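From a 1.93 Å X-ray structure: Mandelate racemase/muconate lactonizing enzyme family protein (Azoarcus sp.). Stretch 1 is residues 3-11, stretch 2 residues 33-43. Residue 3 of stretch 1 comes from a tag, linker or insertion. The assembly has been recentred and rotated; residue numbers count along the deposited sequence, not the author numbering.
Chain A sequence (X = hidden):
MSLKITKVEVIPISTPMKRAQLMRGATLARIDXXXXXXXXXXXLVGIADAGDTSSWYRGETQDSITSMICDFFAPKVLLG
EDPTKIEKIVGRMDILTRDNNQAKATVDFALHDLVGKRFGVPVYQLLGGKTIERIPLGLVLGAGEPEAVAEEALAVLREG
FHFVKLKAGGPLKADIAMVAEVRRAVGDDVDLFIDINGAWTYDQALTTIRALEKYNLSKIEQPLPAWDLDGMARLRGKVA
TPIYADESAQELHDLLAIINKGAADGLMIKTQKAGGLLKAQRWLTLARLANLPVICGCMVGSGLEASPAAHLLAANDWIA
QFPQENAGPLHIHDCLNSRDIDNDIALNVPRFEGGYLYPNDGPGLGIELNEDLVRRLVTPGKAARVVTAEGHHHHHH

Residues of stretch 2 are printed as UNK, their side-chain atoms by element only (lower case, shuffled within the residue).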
ATOM      1  N   LEU A   3     -26.462  18.063  43.093  1.00 31.98           N
ATOM      2  CA  LEU A   3     -25.355  18.778  42.391  1.00 29.00           C
ATOM      3  C   LEU A   3     -24.101  17.908  42.474  1.00 27.84           C
ATOM      4  O   LEU A   3     -23.127  18.142  41.765  1.00 26.15           O
ATOM      5  CB  LEU A   3     -25.123  20.144  43.046  1.00 31.03           C
ATOM      6  CG  LEU A   3     -24.411  21.256  42.272  1.00 33.40           C
ATOM      7  CD1 LEU A   3     -24.951  21.361  40.851  1.00 33.61           C
ATOM      8  CD2 LEU A   3     -24.620  22.576  43.006  1.00 33.39           C
ATOM      9  N   LYS A   4     -24.128  16.907  43.353  1.00 26.21           N
ATOM     10  CA  LYS A   4     -23.010  15.981  43.481  1.00 25.36           C
ATOM     11  C   LYS A   4     -23.435  14.577  43.902  1.00 24.30           C
ATOM     12  O   LYS A   4     -24.351  14.402  44.713  1.00 21.94           O
ATOM     13  CB  LYS A   4     -21.928  16.533  44.422  1.00 26.89           C
ATOM     14  CG  LYS A   4     -22.409  17.201  45.692  1.00 32.48           C
ATOM     15  CD  LYS A   4     -21.233  17.866  46.419  1.00 35.47           C
ATOM     16  CE  LYS A   4     -20.683  19.056  45.621  1.00 37.58           C
ATOM     17  NZ  LYS A   4     -19.367  19.557  46.135  1.00 38.24           N
ATOM     18  N   ILE A   5     -22.785  13.576  43.306  1.00 22.67           N
ATOM     19  CA  ILE A   5     -23.071  12.169  43.590  1.00 22.11           C
ATOM     20  C   ILE A   5     -22.585  11.841  44.994  1.00 20.60           C
ATOM     21  O   ILE A   5     -21.422  12.054  45.322  1.00 23.41           O
ATOM     22  CB  ILE A   5     -22.358  11.246  42.574  1.00 20.73           C
ATOM     23  CG1 ILE A   5     -22.876  11.539  41.163  1.00 20.91           C
ATOM     24  CG2 ILE A   5     -22.604   9.784  42.926  1.00 21.54           C
ATOM     25  CD1 ILE A   5     -22.021  10.946  40.067  1.00 20.47           C
ATOM     26  N   THR A   6     -23.475  11.313  45.820  1.00 22.47           N
ATOM     27  CA  THR A   6     -23.127  10.995  47.200  1.00 22.73           C
ATOM     28  C   THR A   6     -23.255   9.517  47.521  1.00 22.68           C
ATOM     29  O   THR A   6     -22.812   9.067  48.577  1.00 23.20           O
ATOM     30  CB  THR A   6     -24.038  11.751  48.174  1.00 22.53           C
ATOM     31  OG1 THR A   6     -25.393  11.356  47.945  1.00 23.22           O
ATOM     32  CG2 THR A   6     -23.917  13.246  47.967  1.00 24.19           C
ATOM     33  N   LYS A   7     -23.862   8.760  46.613  1.00 23.68           N
ATOM     34  CA  LYS A   7     -24.058   7.341  46.848  1.00 22.51           C
ATOM     35  C   LYS A   7     -24.165   6.571  45.539  1.00 22.38           C
ATOM     36  O   LYS A   7     -24.887   6.966  44.627  1.00 20.17           O
ATOM     37  CB  LYS A   7     -25.322   7.158  47.694  1.00 24.44           C
ATOM     38  CG  LYS A   7     -25.633   5.751  48.165  1.00 26.85           C
ATOM     39  CD  LYS A   7     -26.841   5.814  49.112  1.00 29.94           C
ATOM     40  CE  LYS A   7     -27.607   4.502  49.157  1.00 33.36           C
ATOM     41  NZ  LYS A   7     -28.892   4.635  49.921  1.00 34.74           N
ATOM     42  N   VAL A   8     -23.428   5.468  45.450  1.00 20.89           N
ATOM     43  CA  VAL A   8     -23.456   4.640  44.259  1.00 19.87           C
ATOM     44  C   VAL A   8     -23.980   3.266  44.657  1.00 21.64           C
ATOM     45  O   VAL A   8     -23.401   2.591  45.514  1.00 21.58           O
ATOM     46  CB  VAL A   8     -22.046   4.527  43.637  1.00 19.64           C
ATOM     47  CG1 VAL A   8     -22.084   3.646  42.405  1.00 19.00           C
ATOM     48  CG2 VAL A   8     -21.537   5.913  43.282  1.00 17.82           C
ATOM     49  N   GLU A   9     -25.083   2.860  44.035  1.00 20.70           N
ATOM     50  CA  GLU A   9     -25.715   1.581  44.340  1.00 22.01           C
ATOM     51  C   GLU A   9     -25.897   0.666  43.129  1.00 21.83           C
ATOM     52  O   GLU A   9     -26.483   1.065  42.122  1.00 21.14           O
ATOM     53  CB  GLU A   9     -27.074   1.841  45.005  1.00 22.47           C
ATOM     54  CG  GLU A   9     -28.006   0.643  45.050  1.00 24.09           C
ATOM     55  CD  GLU A   9     -29.333   0.972  45.704  1.00 26.63           C
ATOM     56  OE1 GLU A   9     -29.696   2.169  45.742  1.00 26.90           O
ATOM     57  OE2 GLU A   9     -30.022   0.037  46.169  1.00 28.31           O
ATOM     58  N   VAL A  10     -25.404  -0.567  43.249  1.00 20.10           N
ATOM     59  CA  VAL A  10     -25.507  -1.558  42.180  1.00 20.69           C
ATOM     60  C   VAL A  10     -26.319  -2.759  42.651  1.00 20.12           C
ATOM     61  O   VAL A  10     -25.943  -3.431  43.607  1.00 21.26           O
ATOM     62  CB  VAL A  10     -24.115  -2.044  41.729  1.00 19.24           C
ATOM     63  CG1 VAL A  10     -24.263  -3.075  40.622  1.00 19.65           C
ATOM     64  CG2 VAL A  10     -23.290  -0.863  41.245  1.00 19.72           C
ATOM     65  N   ILE A  11     -27.430  -3.015  41.966  1.00 19.76           N
ATOM     66  CA  ILE A  11     -28.340  -4.105  42.299  1.00 19.13           C
ATOM     67  C   ILE A  11     -28.299  -5.241  41.283  1.00 20.13           C
ATOM     68  O   ILE A  11     -28.615  -5.045  40.106  1.00 20.17           O
ATOM     69  CB  ILE A  11     -29.801  -3.597  42.349  1.00 20.86           C
ATOM     70  CG1 ILE A  11     -29.888  -2.340  43.212  1.00 19.39           C
ATOM     71  CG2 ILE A  11     -30.718  -4.693  42.868  1.00 18.70           C
ATOM     72  CD1 ILE A  11     -31.203  -1.624  43.093  1.00 21.82           C
ATOM     73  N   UNK A  33     -28.402  -9.605  35.069  1.00 21.11           N
ATOM     74  CA  UNK A  33     -27.866  -8.290  34.797  1.00 19.75           C
ATOM     75  C   UNK A  33     -27.667  -7.461  36.041  1.00 20.90           C
ATOM     76  O   UNK A  33     -27.637  -7.981  37.153  1.00 20.69           O
ATOM     77  N   UNK A  34     -27.552  -6.154  35.859  1.00 19.14           N
ATOM     78  CA  UNK A  34     -27.335  -5.265  36.977  1.00 19.21           C
ATOM     79  C   UNK A  34     -28.058  -3.938  36.785  1.00 19.44           C
ATOM     80  O   UNK A  34     -28.205  -3.465  35.661  1.00 17.98           O
ATOM     81  c   UNK A  34     -25.277  -5.899  38.267  1.00 20.84           C
ATOM     82  c   UNK A  34     -25.515  -3.574  37.415  1.00 22.92           C
ATOM     83  c   UNK A  34     -25.810  -5.028  37.147  1.00 21.89           C
ATOM     84  N   UNK A  35     -28.526  -3.360  37.889  1.00 18.36           N
ATOM     85  CA  UNK A  35     -29.181  -2.059  37.861  1.00 17.88           C
ATOM     86  C   UNK A  35     -28.274  -1.121  38.639  1.00 19.17           C
ATOM     87  O   UNK A  35     -27.660  -1.520  39.633  1.00 20.45           O
ATOM     88  c   UNK A  35     -31.813  -2.689  36.418  1.00 19.12           C
ATOM     89  c   UNK A  35     -31.687  -2.930  37.923  1.00 19.23           C
ATOM     90  c   UNK A  35     -32.987  -2.550  38.623  1.00 19.51           C
ATOM     91  c   UNK A  35     -30.558  -2.093  38.527  1.00 17.92           C
ATOM     92  N   UNK A  36     -28.187   0.123  38.188  1.00 18.12           N
ATOM     93  CA  UNK A  36     -27.345   1.115  38.835  1.00 17.97           C
ATOM     94  C   UNK A  36     -28.155   2.315  39.296  1.00 18.67           C
ATOM     95  O   UNK A  36     -29.068   2.770  38.608  1.00 18.97           O
ATOM     96  c   UNK A  36     -24.510   3.219  37.138  1.00 18.70           C
ATOM     97  c   UNK A  36     -24.545   2.415  39.506  1.00 18.47           C
ATOM     98  c   UNK A  36     -25.396   2.791  38.297  1.00 18.90           C
ATOM     99  c   UNK A  36     -26.263   1.599  37.865  1.00 18.30           C
ATOM    100  N   UNK A  37     -27.812   2.823  40.470  1.00 18.39           N
ATOM    101  CA  UNK A  37     -28.465   4.008  40.995  1.00 18.68           C
ATOM    102  C   UNK A  37     -27.396   4.971  41.465  1.00 19.17           C
ATOM    103  O   UNK A  37     -26.566   4.622  42.307  1.00 20.33           O
ATOM    104  c   UNK A  37     -30.696   3.013  41.758  1.00 19.70           C
ATOM    105  c   UNK A  37     -29.396   3.672  42.166  1.00 20.13           C
ATOM    106  c   UNK A  37     -31.605   2.799  42.965  1.00 22.41           C
ATOM    107  c   UNK A  37     -32.879   2.049  42.580  1.00 22.25           C
ATOM    108  n   UNK A  37     -33.734   1.759  43.779  1.00 24.76           N
ATOM    109  N   UNK A  38     -27.405   6.174  40.900  1.00 17.90           N
ATOM    110  CA  UNK A  38     -26.464   7.212  41.284  1.00 18.06           C
ATOM    111  C   UNK A  38     -27.265   8.250  42.062  1.00 18.92           C
ATOM    112  O   UNK A  38     -27.983   9.066  41.477  1.00 18.85           O
ATOM    113  c   UNK A  38     -24.997   6.953  39.128  1.00 17.51           C
ATOM    114  c   UNK A  38     -25.823   7.855  40.053  1.00 16.61           C
ATOM    115  c   UNK A  38     -23.956   6.178  39.930  1.00 16.77           C
ATOM    116  c   UNK A  38     -24.317   7.822  38.073  1.00 19.23           C
ATOM    117  N   UNK A  39     -27.153   8.197  43.386  1.00 19.97           N
ATOM    118  CA  UNK A  39     -27.871   9.120  44.256  1.00 20.78           C
ATOM    119  C   UNK A  39     -27.192  10.475  44.378  1.00 20.19           C
ATOM    120  O   UNK A  39     -25.998  10.547  44.650  1.00 21.14           O
ATOM    121  n   UNK A  39     -30.201   5.598  45.889  1.00 22.79           N
ATOM    122  c   UNK A  39     -28.005   8.529  45.659  1.00 20.33           C
ATOM    123  c   UNK A  39     -28.748   7.231  45.704  1.00 21.10           C
ATOM    124  n   UNK A  39     -28.165   6.025  45.378  1.00 21.33           N
ATOM    125  c   UNK A  39     -29.060   5.060  45.497  1.00 20.74           C
ATOM    126  c   UNK A  39     -30.033   6.954  46.026  1.00 19.58           C
ATOM    127  N   UNK A  40     -27.953  11.550  44.193  1.00 22.18           N
ATOM    128  CA  UNK A  40     -27.400  12.895  44.319  1.00 23.03           C
ATOM    129  C   UNK A  40     -27.744  13.460  45.699  1.00 24.88           C
ATOM    130  O   UNK A  40     -28.573  12.900  46.423  1.00 23.85           O
ATOM    131  o   UNK A  40     -29.290  14.210  43.578  1.00 25.06           O
ATOM    132  c   UNK A  40     -27.973  13.822  43.251  1.00 23.70           C
ATOM    133  N   UNK A  41     -27.123  14.582  46.047  1.00 25.74           N
ATOM    134  CA  UNK A  41     -27.356  15.213  47.343  1.00 28.29           C
ATOM    135  C   UNK A  41     -28.615  16.073  47.384  1.00 29.07           C
ATOM    136  O   UNK A  41     -28.966  16.625  48.428  1.00 29.95           O
ATOM    137  o   UNK A  41     -24.913  17.935  46.996  1.00 32.22           O
ATOM    138  c   UNK A  41     -25.743  17.053  46.690  1.00 30.17           C
ATOM    139  c   UNK A  41     -26.137  16.044  47.746  1.00 28.07           C
ATOM    140  o   UNK A  41     -26.249  16.964  45.549  1.00 31.22           O
ATOM    141  N   UNK A  42     -29.303  16.188  46.257  1.00 29.53           N
ATOM    142  CA  UNK A  42     -30.527  16.972  46.220  1.00 30.35           C
ATOM    143  C   UNK A  42     -31.741  16.110  45.862  1.00 30.53           C
ATOM    144  O   UNK A  42     -32.632  16.543  45.129  1.00 32.23           O
ATOM    145  c   UNK A  42     -30.369  18.154  45.246  1.00 32.41           C
ATOM    146  o   UNK A  42     -27.950  20.779  44.821  1.00 39.59           O
ATOM    147  o   UNK A  42     -30.019  20.883  44.100  1.00 38.45           O
ATOM    148  c   UNK A  42     -29.142  20.393  44.848  1.00 38.03           C
ATOM    149  c   UNK A  42     -29.537  19.305  45.848  1.00 35.64           C
ATOM    150  N   UNK A  43     -31.762  14.880  46.373  1.00 28.27           N
ATOM    151  CA  UNK A  43     -32.893  13.995  46.131  1.00 26.31           C
ATOM    152  C   UNK A  43     -32.997  13.247  44.811  1.00 26.28           C
ATOM    153  O   UNK A  43     -33.517  12.128  44.780  1.00 26.03           O
TER
HETATM  154  O   HOH W   1     -32.561   0.288  45.848  1.00 32.35           O

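Position 33 has no side-chain atoms, and its backbone barely meets stretch 1; it is Gly33. At position 34 one carbon carries two more, the short fork of a valine. Val34 brings CG1 to 3.5 Å from CG1 of Val10, while its CA lies 3.4 Å from O of Ile11, a CA-H...O contact.

Position 35 has four carbons forked at the second, the pattern of leucine, and its CB is 4.2 Å from CB of Ile11. The backbone of Leu35 forms a closed pair with that residue: N of Ile11 donates to O of Leu35 and N of Leu35 to O of Ile11, both at 2.8 Å. Position 36 repeats the four-carbon fork but lies on the other face of the sheet, with Val8 and Val10. As Leu36 it reaches between them, CD1 being 4.0 Å from CG1 of Val8 and 3.9 Å from CG2 of Val10.

At position 37 four carbons run in a row to a terminal nitrogen, which identifies Lys37. The chain is extended beside Glu9, and CD lies 3.4 Å from OE1 of Glu9. NZ of Lys37 and OE1 of Glu9, 4.5 Å apart, are too distant for a salt bridge; a water joins the two side chains instead, donating to OE2 of Glu9 at 2.6 Å and accepting from NZ of Lys37 at 2.8 Å. Their backbones pair directly, N of Glu9 to O of Lys37 at 2.9 Å and N of Lys37 to O of Glu9 at 2.8 Å.

Position 38 is again four carbons forked at the second. Leu38 packs CD2 4.0 Å from CG1 of Val8 and brings CD1 within 4.4 Å of CD1 of Ile5.

Position 39 carries one carbon and then a five-membered ring of three carbons and two nitrogens, so it is His39. The side chain of Lys7 lies over one face of the ring, its CE 4.2 Å from the centroid in a CH-pi contact, whereas OE1 of Glu9 meets the edge, 3.0 Å from CE1 of His39. N of His39 donates to O of Lys7 at 2.9 Å, and O of His39 accepts from N of Thr6 at 2.9 Å and, weakly, from N of Lys7 at 3.4 Å. One carbonyl thus serves two successive amides where a beta bulge shifts the register.

One carbon and one oxygen at position 40 make Ser40, whose CA is 3.4 Å from O of Lys4. Position 41 has two carbons, the second bearing two oxygens: Asp41. Its OD1 accepts from N of Leu3, a tag residue, at 2.7 Å and from N of Lys4 at 3.1 Å. Position 42 adds a carbon before the two oxygens; Glu42 places OE2 3.4 Å from CB of Leu3. Position 43 has no side-chain atoms and touches nothing here; it is Gly43.

The contact is an antiparallel strand pair held by backbone hydrogen bonds, with aliphatic packing on the Val8 and Val10 face, mixed polar and apolar contacts on the other, and a carboxylate gathering backbone amides beyond the bulge.

Stretch 2 (33-43) GVLLKLHSDEG
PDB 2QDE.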